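ABC transporter substrate binding protein (Ribose) (Agrobacterium vitis, PDB 5DKV) probably serves as the sugar-capturing solute-binding component of an ABC transporter and is found with alpha-D-tagatopyranose held between its two lobes. Local coordinates at residues A[50-55]-A[283-288]; A[100-105]-A[110-115]; A[196-201]-A[208-213]. One frame throughout, in Å; residues are numbered along the deposited sequence.

A two-lobed periplasmic binding protein carries similar alpha/beta layering in each lobe, and three contacts sample it. Interactions 1 and 2 belong to the lobe built round strands 59-62, 29-33, 87-90, 112-115 and 137-140; their centres are about 18 Å apart, and they meet where Ile-113 of strand 112-115 packs on Ser-286 of helix 276-291. Interaction 3 lies in the other lobe, its centre about 38 Å from that of interaction 1 and about 34 Å from that of interaction 2. Along the chain, interaction 2 precedes interaction 3, and both fall inside the long loop closed by interaction 1. The sugar pocket draws residues from both lobes, whereas each contact stays within one.

Interaction 1: residues A[50-55]-A[283-288]; sequences EAAAAA and GVISAY
Val-284 is the first residue of 283-288 to meet segment 50-55, and it does so through CB, which lies 3.7 Å from CB of Ala-52. With CG1 anti to the backbone N (chi1 168°), that branch runs on past the methyl and settles against the helix backbone, 3.7 Å from N of Ala-53. The small alanine side chains let the valine come this near the main chain. Ala-49 and Ile-56 of the same helix also touch Val-284, while Ile-60 and Leu-89 meet it from strands 59-62 and 87-90 of the sheet beneath. This is the helix layer of a Rossmann-like lobe of the type I periplasmic binding proteins: two helices pack side by side over the sheet, their local axes 8.7 Å apart and inclined by 36° with the chains running the same general way. Ile-285, one residue on, faces across less directly. Its longer branch reaches over instead, CG1 and CD1 both coming to 3.9 Å from CB of Ala-52, so that the methyl is flanked by two branched side chains. A turn later the side chain of Tyr-288 passes beyond the alanines and leans on Ile-56.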
ATOM      1  N   GLU A  50      -5.746  -1.067 -16.249  1.00  9.68           N
ATOM      2  CA  GLU A  50      -5.831  -1.387 -17.687  1.00  9.67           C
ATOM      3  C   GLU A  50      -7.107  -2.162 -17.984  1.00 12.12           C
ATOM      4  O   GLU A  50      -7.713  -1.997 -19.050  1.00 12.26           O
ATOM      5  CB  GLU A  50      -4.609  -2.181 -18.149  1.00 11.11           C
ATOM      6  CG  GLU A  50      -3.258  -1.425 -18.091  1.00 11.30           C
ATOM      7  CD  GLU A  50      -3.056  -0.421 -19.234  1.00 13.47           C
ATOM      8  OE1 GLU A  50      -3.923  -0.325 -20.153  1.00 13.24           O
ATOM      9  OE2 GLU A  50      -2.000   0.274 -19.206  1.00 14.19           O
ATOM     10  N   ALA A  51      -7.539  -2.994 -17.054  1.00 10.06           N
ATOM     11  CA  ALA A  51      -8.750  -3.771 -17.262  1.00  9.22           C
ATOM     12  C   ALA A  51      -9.969  -2.833 -17.309  1.00  9.33           C
ATOM     13  O   ALA A  51     -10.841  -2.984 -18.183  1.00 10.72           O
ATOM     14  CB  ALA A  51      -8.892  -4.826 -16.189  1.00 14.42           C
ATOM     15  N   ALA A  52     -10.031  -1.874 -16.391  1.00 11.69           N
ATOM     16  CA  ALA A  52     -11.123  -0.898 -16.390  1.00 11.17           C
ATOM     17  C   ALA A  52     -11.049  -0.029 -17.647  1.00  9.06           C
ATOM     18  O   ALA A  52     -12.067   0.264 -18.267  1.00 10.59           O
ATOM     19  CB  ALA A  52     -11.082  -0.031 -15.120  1.00  9.68           C
ATOM     20  N   ALA A  53      -9.834   0.342 -18.056  1.00  8.31           N
ATOM     21  CA  ALA A  53      -9.686   1.196 -19.228  1.00 12.88           C
ATOM     22  C   ALA A  53     -10.229   0.490 -20.474  1.00 16.26           C
ATOM     23  O   ALA A  53     -10.915   1.100 -21.310  1.00 13.97           O
ATOM     24  CB  ALA A  53      -8.191   1.593 -19.436  1.00 11.12           C
ATOM     25  N   ALA A  54      -9.925  -0.796 -20.601  1.00 11.48           N
ATOM     26  CA  ALA A  54     -10.421  -1.563 -21.747  1.00 10.06           C
ATOM     27  C   ALA A  54     -11.946  -1.603 -21.741  1.00 10.96           C
ATOM     28  O   ALA A  54     -12.583  -1.584 -22.805  1.00 14.18           O
ATOM     29  CB  ALA A  54      -9.852  -2.959 -21.735  1.00 17.25           C
ATOM     30  N   ALA A  55     -12.527  -1.638 -20.558  1.00 11.67           N
ATOM     31  CA  ALA A  55     -13.963  -1.775 -20.426  1.00 12.68           C
ATOM     32  C   ALA A  55     -14.724  -0.521 -20.850  1.00 16.69           C
ATOM     33  O   ALA A  55     -15.830  -0.633 -21.391  1.00 18.87           O
ATOM     34  CB  ALA A  55     -14.310  -2.156 -19.009  1.00 15.65           C
ATOM     35  N   GLY A 283     -10.383   3.407  -9.595  1.00  7.31           N
ATOM     36  CA  GLY A 283      -9.816   4.690  -9.986  1.00  7.32           C
ATOM     37  C   GLY A 283     -10.135   5.073 -11.423  1.00  7.59           C
ATOM     38  O   GLY A 283     -10.541   6.201 -11.682  1.00  9.30           O
ATOM     39  N   VAL A 284      -9.923   4.164 -12.371  1.00  7.72           N
ATOM     40  CA  VAL A 284     -10.206   4.464 -13.770  1.00 10.24           C
ATOM     41  C   VAL A 284     -11.697   4.653 -14.012  1.00  9.37           C
ATOM     42  O   VAL A 284     -12.089   5.597 -14.702  1.00  8.75           O
ATOM     43  CB  VAL A 284      -9.656   3.372 -14.687  1.00  8.53           C
ATOM     44  CG1 VAL A 284     -10.188   3.522 -16.124  1.00 11.88           C
ATOM     45  CG2 VAL A 284      -8.155   3.428 -14.665  1.00  9.04           C
ATOM     46  N   ILE A 285     -12.536   3.763 -13.481  1.00  8.24           N
ATOM     47  CA  ILE A 285     -13.978   3.939 -13.675  1.00 10.77           C
ATOM     48  C   ILE A 285     -14.478   5.264 -13.089  1.00  8.50           C
ATOM     49  O   ILE A 285     -15.300   5.934 -13.687  1.00 11.24           O
ATOM     50  CB  ILE A 285     -14.786   2.797 -13.060  1.00 13.37           C
ATOM     51  CG1 ILE A 285     -14.428   1.453 -13.724  1.00 11.46           C
ATOM     52  CG2 ILE A 285     -16.273   3.065 -13.224  1.00 18.02           C
ATOM     53  CD1 ILE A 285     -14.731   1.373 -15.233  1.00 16.37           C
ATOM     54  N   SER A 286     -13.989   5.635 -11.903  1.00  8.98           N
ATOM     55  CA  SER A 286     -14.388   6.892 -11.287  1.00  9.01           C
ATOM     56  C   SER A 286     -13.926   8.088 -12.123  1.00  8.41           C
ATOM     57  O   SER A 286     -14.624   9.083 -12.263  1.00  9.72           O
ATOM     58  CB  SER A 286     -13.820   6.981  -9.863  1.00 10.44           C
ATOM     59  OG  SER A 286     -14.341   5.938  -9.032  1.00  9.23           O
ATOM     60  N   ALA A 287     -12.723   8.007 -12.688  1.00  8.32           N
ATOM     61  CA  ALA A 287     -12.284   9.092 -13.569  1.00  8.52           C
ATOM     62  C   ALA A 287     -13.197   9.197 -14.780  1.00  8.90           C
ATOM     63  O   ALA A 287     -13.588  10.291 -15.163  1.00  9.16           O
ATOM     64  CB  ALA A 287     -10.879   8.897 -14.020  1.00  8.42           C
ATOM     65  N   TYR A 288     -13.559   8.046 -15.341  1.00  9.01           N
ATOM     66  CA  TYR A 288     -14.427   8.035 -16.516  1.00  9.81           C
ATOM     67  C   TYR A 288     -15.798   8.663 -16.190  1.00  9.71           C
ATOM     68  O   TYR A 288     -16.334   9.492 -16.950  1.00 13.23           O
ATOM     69  CB  TYR A 288     -14.600   6.598 -17.029  1.00 11.28           C
ATOM     70  CG  TYR A 288     -15.572   6.546 -18.163  1.00 10.08           C
ATOM     71  CD1 TYR A 288     -15.149   6.781 -19.452  1.00 10.67           C
ATOM     72  CD2 TYR A 288     -16.913   6.326 -17.942  1.00 14.48           C
ATOM     73  CE1 TYR A 288     -16.041   6.774 -20.502  1.00 12.35           C
ATOM     74  CE2 TYR A 288     -17.814   6.318 -18.987  1.00 12.67           C
ATOM     75  CZ  TYR A 288     -17.377   6.536 -20.263  1.00 18.25           C
ATOM     76  OH  TYR A 288     -18.275   6.558 -21.329  1.00 21.51           O
TER

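Interaction 2: residues A[100-105]-A[110-115]; sequences QPLKKA and IPMITV
The contact between Met-112 and the residues Leu-102 and Ala-105 is a helix-on-sheet packing inside a beta-alpha-beta unit, in which helix 99-107 follows strand 87-90 and leads into strand 112-115, just ahead of Asp-116 and Thr-117 of the sugar pocket. Met-112 bridges the two layers. Its CG sits between the backbone N and the carbonyl carbon (chi1 69°), and the chain bends again at its last torsion, which turns the methyl back against the helix. The side chains of Met-112 and Leu-102 cross at a slant, with SD 3.8 Å from Leu-102 CD2 and equally near its CB. Beyond it, CE reaches CB of Ala-105 at 3.8 Å and comes to 3.3 Å from the carbonyl O of Leu-102, so the methyl lies against the helix between Leu-102 and Ala-105.

The chain reversal is tied by the backbone. Ile-110 N donates to Ala-105 O at 2.9 Å, with an N-H...O angle of 156°. Ile-110 thus holds a carbonyl near the end of the helix, and its CB rests 3.4 Å from that same Ala-105 O.

Around this core, Leu-77 and Ile-81 of helix 70-81 pack on Leu-102 and Ala-105 respectively, while Phe-133 touches both Leu-102 and Met-112. Strand 112-115 pairs with strand 87-90 on one side and, through Met-112 and Thr-114, with Leu-135 and Ser-136 on the other; helix 276-291 covers Ile-113 and Val-115.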
ATOM      1  N   GLN A 100       1.348  21.277  -3.794  1.00 17.15           N
ATOM      2  CA  GLN A 100       1.465  22.355  -4.776  1.00 15.36           C
ATOM      3  C   GLN A 100       1.712  21.844  -6.216  1.00 17.41           C
ATOM      4  O   GLN A 100       1.153  22.398  -7.177  1.00 17.48           O
ATOM      5  CB  GLN A 100       2.556  23.354  -4.370  1.00 23.94           C
ATOM      6  CG  GLN A 100       2.151  24.242  -3.192  1.00 29.92           C
ATOM      7  CD  GLN A 100       0.853  25.012  -3.443  1.00 36.55           C
ATOM      8  OE1 GLN A 100       0.616  25.517  -4.541  1.00 38.60           O
ATOM      9  NE2 GLN A 100       0.004  25.086  -2.427  1.00 40.03           N
ATOM     10  N   PRO A 101       2.530  20.791  -6.383  1.00 18.13           N
ATOM     11  CA  PRO A 101       2.689  20.234  -7.727  1.00 18.66           C
ATOM     12  C   PRO A 101       1.379  19.736  -8.322  1.00 13.74           C
ATOM     13  O   PRO A 101       1.145  19.964  -9.509  1.00 17.67           O
ATOM     14  CB  PRO A 101       3.682  19.087  -7.504  1.00 19.54           C
ATOM     15  CG  PRO A 101       4.500  19.546  -6.364  1.00 17.13           C
ATOM     16  CD  PRO A 101       3.504  20.208  -5.445  1.00 17.40           C
ATOM     17  N   LEU A 102       0.532  19.083  -7.528  1.00 14.44           N
ATOM     18  CA  LEU A 102      -0.771  18.642  -8.035  1.00 13.14           C
ATOM     19  C   LEU A 102      -1.734  19.811  -8.220  1.00 14.61           C
ATOM     20  O   LEU A 102      -2.567  19.787  -9.120  1.00 15.97           O
ATOM     21  CB  LEU A 102      -1.390  17.583  -7.113  1.00 14.08           C
ATOM     22  CG  LEU A 102      -0.744  16.203  -7.261  1.00 11.10           C
ATOM     23  CD1 LEU A 102      -1.221  15.267  -6.170  1.00 12.34           C
ATOM     24  CD2 LEU A 102      -1.042  15.617  -8.648  1.00 11.03           C
ATOM     25  N   LYS A 103      -1.590  20.846  -7.395  1.00 16.48           N
ATOM     26  CA  LYS A 103      -2.399  22.048  -7.504  1.00 17.51           C
ATOM     27  C   LYS A 103      -2.227  22.701  -8.879  1.00 17.09           C
ATOM     28  O   LYS A 103      -3.177  23.236  -9.457  1.00 19.84           O
ATOM     29  CB  LYS A 103      -1.999  23.040  -6.405  1.00 19.93           C
ATOM     30  CG  LYS A 103      -3.134  23.733  -5.689  1.00 39.49           C
ATOM     31  CD  LYS A 103      -3.821  24.738  -6.559  1.00 38.38           C
ATOM     32  CE  LYS A 103      -4.636  25.711  -5.715  1.00 43.25           C
ATOM     33  NZ  LYS A 103      -4.351  27.113  -6.098  1.00 45.63           N
ATOM     34  N   LYS A 104      -1.010  22.632  -9.412  1.00 24.44           N
ATOM     35  CA  LYS A 104      -0.752  23.137 -10.759  1.00 27.26           C
ATOM     36  C   LYS A 104      -1.593  22.421 -11.818  1.00 21.06           C
ATOM     37  O   LYS A 104      -2.067  23.059 -12.770  1.00 25.59           O
ATOM     38  CB  LYS A 104       0.726  22.999 -11.104  1.00 25.31           C
ATOM     39  CG  LYS A 104       1.599  23.943 -10.327  1.00 35.56           C
ATOM     40  CD  LYS A 104       2.902  24.264 -11.073  1.00 50.68           C
ATOM     41  CE  LYS A 104       4.098  23.488 -10.541  1.00 55.89           C
ATOM     42  NZ  LYS A 104       5.210  24.415 -10.184  1.00 59.50           N
ATOM     43  N   ALA A 105      -1.765  21.108 -11.650  1.00 14.64           N
ATOM     44  CA  ALA A 105      -2.570  20.307 -12.561  1.00 15.10           C
ATOM     45  C   ALA A 105      -4.034  20.702 -12.391  1.00 18.10           C
ATOM     46  O   ALA A 105      -4.776  20.830 -13.368  1.00 18.71           O
ATOM     47  CB  ALA A 105      -2.370  18.840 -12.303  1.00 20.09           C
ATOM     48  N   ILE A 110      -7.119  19.926 -14.909  1.00 15.46           N
ATOM     49  CA  ILE A 110      -6.997  18.464 -14.947  1.00 13.50           C
ATOM     50  C   ILE A 110      -7.551  17.799 -13.675  1.00 17.08           C
ATOM     51  O   ILE A 110      -6.997  17.987 -12.589  1.00 15.33           O
ATOM     52  CB  ILE A 110      -5.523  18.022 -15.136  1.00 17.94           C
ATOM     53  CG1 ILE A 110      -4.905  18.692 -16.376  1.00 18.37           C
ATOM     54  CG2 ILE A 110      -5.427  16.484 -15.229  1.00 17.33           C
ATOM     55  CD1 ILE A 110      -3.405  18.485 -16.512  1.00 20.67           C
ATOM     56  N   PRO A 111      -8.640  17.013 -13.798  1.00 13.56           N
ATOM     57  CA  PRO A 111      -9.179  16.383 -12.589  1.00 11.14           C
ATOM     58  C   PRO A 111      -8.296  15.252 -12.105  1.00 12.66           C
ATOM     59  O   PRO A 111      -7.600  14.624 -12.912  1.00 12.05           O
ATOM     60  CB  PRO A 111     -10.551  15.852 -13.043  1.00 17.10           C
ATOM     61  CG  PRO A 111     -10.380  15.609 -14.508  1.00 15.67           C
ATOM     62  CD  PRO A 111      -9.486  16.739 -14.982  1.00 12.22           C
ATOM     63  N   MET A 112      -8.331  14.977 -10.810  1.00 11.80           N
ATOM     64  CA  MET A 112      -7.473  13.941 -10.253  1.00 11.15           C
ATOM     65  C   MET A 112      -8.094  13.206  -9.092  1.00  8.78           C
ATOM     66  O   MET A 112      -9.007  13.692  -8.409  1.00 11.38           O
ATOM     67  CB  MET A 112      -6.152  14.534  -9.807  1.00 16.16           C
ATOM     68  CG  MET A 112      -6.301  15.421  -8.603  1.00 14.58           C
ATOM     69  SD  MET A 112      -4.754  16.227  -8.266  1.00 16.33           S
ATOM     70  CE  MET A 112      -4.714  17.385  -9.629  1.00 17.26           C
ATOM     71  N   ILE A 113      -7.585  11.994  -8.918  1.00  8.29           N
ATOM     72  CA  ILE A 113      -7.952  11.083  -7.861  1.00  9.95           C
ATOM     73  C   ILE A 113      -6.660  10.568  -7.241  1.00  8.95           C
ATOM     74  O   ILE A 113      -5.715  10.262  -7.990  1.00  9.01           O
ATOM     75  CB  ILE A 113      -8.794   9.915  -8.431  1.00  8.86           C
ATOM     76  CG1 ILE A 113     -10.160  10.443  -8.855  1.00  7.86           C
ATOM     77  CG2 ILE A 113      -8.950   8.765  -7.433  1.00  9.65           C
ATOM     78  CD1 ILE A 113     -11.049   9.422  -9.561  1.00 14.24           C
ATOM     79  N   THR A 114      -6.574  10.472  -5.914  1.00  9.46           N
ATOM     80  CA  THR A 114      -5.388   9.830  -5.342  1.00  9.32           C
ATOM     81  C   THR A 114      -5.766   8.382  -4.968  1.00  8.71           C
ATOM     82  O   THR A 114      -6.865   8.068  -4.488  1.00  7.34           O
ATOM     83  CB  THR A 114      -4.759  10.608  -4.146  1.00  7.92           C
ATOM     84  OG1 THR A 114      -5.574  10.515  -2.973  1.00  8.36           O
ATOM     85  CG2 THR A 114      -4.557  12.063  -4.502  1.00  8.54           C
ATOM     86  N   VAL A 115      -4.849   7.499  -5.309  1.00  7.08           N
ATOM     87  CA  VAL A 115      -4.985   6.073  -5.091  1.00  6.88           C
ATOM     88  C   VAL A 115      -3.894   5.660  -4.119  1.00  8.45           C
ATOM     89  O   VAL A 115      -2.762   6.140  -4.210  1.00  7.28           O
ATOM     90  CB  VAL A 115      -4.888   5.265  -6.425  1.00  7.76           C
ATOM     91  CG1 VAL A 115      -6.134   5.499  -7.293  1.00  9.51           C
ATOM     92  CG2 VAL A 115      -3.619   5.611  -7.237  1.00  8.56           C
TER

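Interaction 3: residues A[196-201]-A[208-213]; sequences ETQFND and ASQLQA
Gln-210 reaches from its helix to the end of strand 192-199 and the loop residue Asn-200, and its amide stands nearly upright against that of Gln-198, the two planes 75° apart. The pair belongs to a strand-to-helix turn of a Rossmann-like lobe: strand 192-199, outermost in the sheet, passes through a short loop into helix 204-217, which packs back over it.

The two glutamines differ in shape. Gln-210 is extended beyond CG, which carries its flat head to the strand; there the amide carbon CD lies 3.8 Å from Gln-198 CB. Gln-198 bends instead at its second torsion (chi2 -64°), folding back along its own strand, and its NE2 donates to Glu-196 O at 3.2 Å. That partner lies in the amide plane, which fixes the rotation of the Gln-198 head while Gln-210 passes beside its CB.

Both ends of the Gln-210 amide are used. NE2 donates a hydrogen bond to Phe-199 O at 3.0 Å with an N-H...O angle of 162°, arriving above the carbonyl plane rather than on a lone pair. OE1 lies 3.5 Å from Asn-200 CB and accepts from a water, so the head is gripped from two directions and its flip is settled.

Asn-200 has its strongest polar partner elsewhere: OD1 accepts from the backbone N of Asn-202, an Asx turn ahead of helix 204-217. Its ND2 also meets Ser-231 OG, and its side chain lies about 9 Å from the bound tagatose.

The water joins the three residues. It accepts from Asn-200 ND2 at 3.0 Å and donates to Gln-198 O. Its other hydrogen goes to Gln-210 OE1, 2.7 Å from the water oxygen.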
ATOM      1  N   GLU A 196      10.532  -0.705  19.931  1.00 15.68           N
ATOM      2  CA  GLU A 196      10.608   0.437  19.028  1.00 15.94           C
ATOM      3  C   GLU A 196      10.510   0.025  17.564  1.00 13.80           C
ATOM      4  O   GLU A 196      11.150  -0.926  17.106  1.00 14.91           O
ATOM      5  CB  GLU A 196      11.905   1.229  19.260  1.00 22.40           C
ATOM      6  CG  GLU A 196      11.924   2.566  18.545  1.00 39.15           C
ATOM      7  CD  GLU A 196      13.151   3.404  18.866  1.00 54.87           C
ATOM      8  OE1 GLU A 196      13.941   3.012  19.753  1.00 57.15           O
ATOM      9  OE2 GLU A 196      13.326   4.459  18.220  1.00 62.10           O
ATOM     10  N   THR A 197       9.705   0.772  16.823  1.00 14.45           N
ATOM     11  CA  THR A 197       9.604   0.612  15.384  1.00 13.19           C
ATOM     12  C   THR A 197      10.960   0.794  14.715  1.00 11.02           C
ATOM     13  O   THR A 197      11.713   1.701  15.058  1.00 12.86           O
ATOM     14  CB  THR A 197       8.602   1.614  14.820  1.00 12.12           C
ATOM     15  OG1 THR A 197       7.329   1.352  15.436  1.00 15.09           O
ATOM     16  CG2 THR A 197       8.478   1.507  13.305  1.00 12.18           C
ATOM     17  N   GLN A 198      11.244  -0.075  13.758  1.00 10.12           N
ATOM     18  CA  GLN A 198      12.452   0.006  12.939  1.00 10.13           C
ATOM     19  C   GLN A 198      12.095   0.491  11.542  1.00 11.95           C
ATOM     20  O   GLN A 198      11.282  -0.130  10.861  1.00 12.32           O
ATOM     21  CB  GLN A 198      13.120  -1.361  12.853  1.00 10.84           C
ATOM     22  CG  GLN A 198      13.487  -1.953  14.189  1.00 14.52           C
ATOM     23  CD  GLN A 198      14.520  -1.123  14.888  1.00 18.18           C
ATOM     24  OE1 GLN A 198      15.634  -0.939  14.379  1.00 18.01           O
ATOM     25  NE2 GLN A 198      14.162  -0.590  16.053  1.00 23.30           N
ATOM     26  N   PHE A 199      12.708   1.589  11.110  1.00 11.47           N
ATOM     27  CA  PHE A 199      12.388   2.180   9.818  1.00 10.10           C
ATOM     28  C   PHE A 199      13.458   1.840   8.808  1.00 10.53           C
ATOM     29  O   PHE A 199      14.628   2.066   9.058  1.00 11.43           O
ATOM     30  CB  PHE A 199      12.236   3.699   9.926  1.00 10.43           C
ATOM     31  CG  PHE A 199      11.003   4.127  10.691  1.00 10.46           C
ATOM     32  CD1 PHE A 199       9.768   4.038  10.097  1.00 11.18           C
ATOM     33  CD2 PHE A 199      11.087   4.601  11.992  1.00 13.75           C
ATOM     34  CE1 PHE A 199       8.613   4.416  10.782  1.00 12.66           C
ATOM     35  CE2 PHE A 199       9.932   4.977  12.690  1.00 16.11           C
ATOM     36  CZ  PHE A 199       8.706   4.886  12.083  1.00 16.36           C
ATOM     37  N   ASN A 200      13.053   1.272   7.677  1.00 10.84           N
ATOM     38  CA  ASN A 200      14.016   0.751   6.700  1.00 10.39           C
ATOM     39  C   ASN A 200      14.115   1.557   5.404  1.00 10.80           C
ATOM     40  O   ASN A 200      14.878   1.194   4.510  1.00 16.02           O
ATOM     41  CB  ASN A 200      13.674  -0.691   6.339  1.00  9.53           C
ATOM     42  CG  ASN A 200      12.211  -0.859   5.865  1.00 11.51           C
ATOM     43  OD1 ASN A 200      11.761  -0.170   4.967  1.00  9.48           O
ATOM     44  ND2 ASN A 200      11.477  -1.768   6.497  1.00 12.07           N
ATOM     45  N   ASP A 201      13.367   2.648   5.313  1.00 13.20           N
ATOM     46  CA  ASP A 201      13.358   3.498   4.118  1.00 14.72           C
ATOM     47  C   ASP A 201      12.988   2.740   2.821  1.00 14.58           C
ATOM     48  O   ASP A 201      13.466   3.062   1.720  1.00 15.20           O
ATOM     49  CB  ASP A 201      14.725   4.176   3.955  1.00 14.40           C
ATOM     50  CG  ASP A 201      14.646   5.453   3.143  1.00 30.49           C
ATOM     51  OD1 ASP A 201      15.634   5.779   2.453  1.00 39.46           O
ATOM     52  OD2 ASP A 201      13.601   6.138   3.195  1.00 30.06           O
ATOM     53  N   ALA A 208      15.983  -6.505   6.999  1.00  9.93           N
ATOM     54  CA  ALA A 208      16.566  -7.770   7.442  1.00 10.52           C
ATOM     55  C   ALA A 208      17.656  -7.507   8.477  1.00 10.08           C
ATOM     56  O   ALA A 208      17.770  -8.220   9.486  1.00 12.65           O
ATOM     57  CB  ALA A 208      17.133  -8.547   6.243  1.00 12.55           C
ATOM     58  N   SER A 209      18.489  -6.504   8.217  1.00 10.74           N
ATOM     59  CA  SER A 209      19.592  -6.201   9.136  1.00 11.65           C
ATOM     60  C   SER A 209      19.038  -5.693  10.474  1.00 12.06           C
ATOM     61  O   SER A 209      19.615  -5.935  11.548  1.00 12.50           O
ATOM     62  CB  SER A 209      20.565  -5.188   8.518  1.00 15.79           C
ATOM     63  OG  SER A 209      20.015  -3.892   8.420  1.00 13.64           O
ATOM     64  N   GLN A 210      17.917  -4.979  10.424  1.00 11.02           N
ATOM     65  CA  GLN A 210      17.295  -4.479  11.649  1.00 12.74           C
ATOM     66  C   GLN A 210      16.685  -5.622  12.485  1.00 12.85           C
ATOM     67  O   GLN A 210      16.765  -5.601  13.722  1.00 11.53           O
ATOM     68  CB  GLN A 210      16.248  -3.432  11.301  1.00 11.89           C
ATOM     69  CG  GLN A 210      16.902  -2.170  10.819  1.00 10.70           C
ATOM     70  CD  GLN A 210      15.959  -1.130  10.292  1.00 10.14           C
ATOM     71  OE1 GLN A 210      15.041  -1.412   9.526  1.00 12.46           O
ATOM     72  NE2 GLN A 210      16.225   0.113  10.655  1.00 13.52           N
ATOM     73  N   LEU A 211      16.117  -6.624  11.816  1.00 10.70           N
ATOM     74  CA  LEU A 211      15.640  -7.825  12.498  1.00  9.71           C
ATOM     75  C   LEU A 211      16.803  -8.443  13.246  1.00 11.70           C
ATOM     76  O   LEU A 211      16.676  -8.798  14.419  1.00 12.40           O
ATOM     77  CB  LEU A 211      15.015  -8.818  11.505  1.00 10.92           C
ATOM     78  CG  LEU A 211      14.478 -10.160  12.023  1.00 11.57           C
ATOM     79  CD1 LEU A 211      15.586 -11.144  12.308  1.00 15.17           C
ATOM     80  CD2 LEU A 211      13.531 -10.020  13.234  1.00 11.37           C
ATOM     81  N   GLN A 212      17.944  -8.566  12.572  1.00 11.89           N
ATOM     82  CA  GLN A 212      19.117  -9.153  13.196  1.00 10.35           C
ATOM     83  C   GLN A 212      19.542  -8.377  14.434  1.00 11.89           C
ATOM     84  O   GLN A 212      19.894  -8.978  15.452  1.00 11.36           O
ATOM     85  CB  GLN A 212      20.273  -9.222  12.206  1.00 13.70           C
ATOM     86  CG  GLN A 212      19.965 -10.001  10.941  1.00 19.28           C
ATOM     87  CD  GLN A 212      20.006 -11.468  11.155  1.00 23.61           C
ATOM     88  OE1 GLN A 212      20.324 -11.935  12.250  1.00 27.06           O
ATOM     89  NE2 GLN A 212      19.701 -12.225  10.104  1.00 24.94           N
ATOM     90  N   ALA A 213      19.517  -7.048  14.370  1.00 10.69           N
ATOM     91  CA  ALA A 213      19.878  -6.239  15.533  1.00 11.02           C
ATOM     92  C   ALA A 213      18.892  -6.435  16.699  1.00 11.04           C
ATOM     93  O   ALA A 213      19.286  -6.596  17.854  1.00 11.35           O
ATOM     94  CB  ALA A 213      19.942  -4.789  15.149  1.00 11.12           C
TER
HETATM   95  O   HOH W   1      12.457  -2.132   9.258  1.00 10.50           O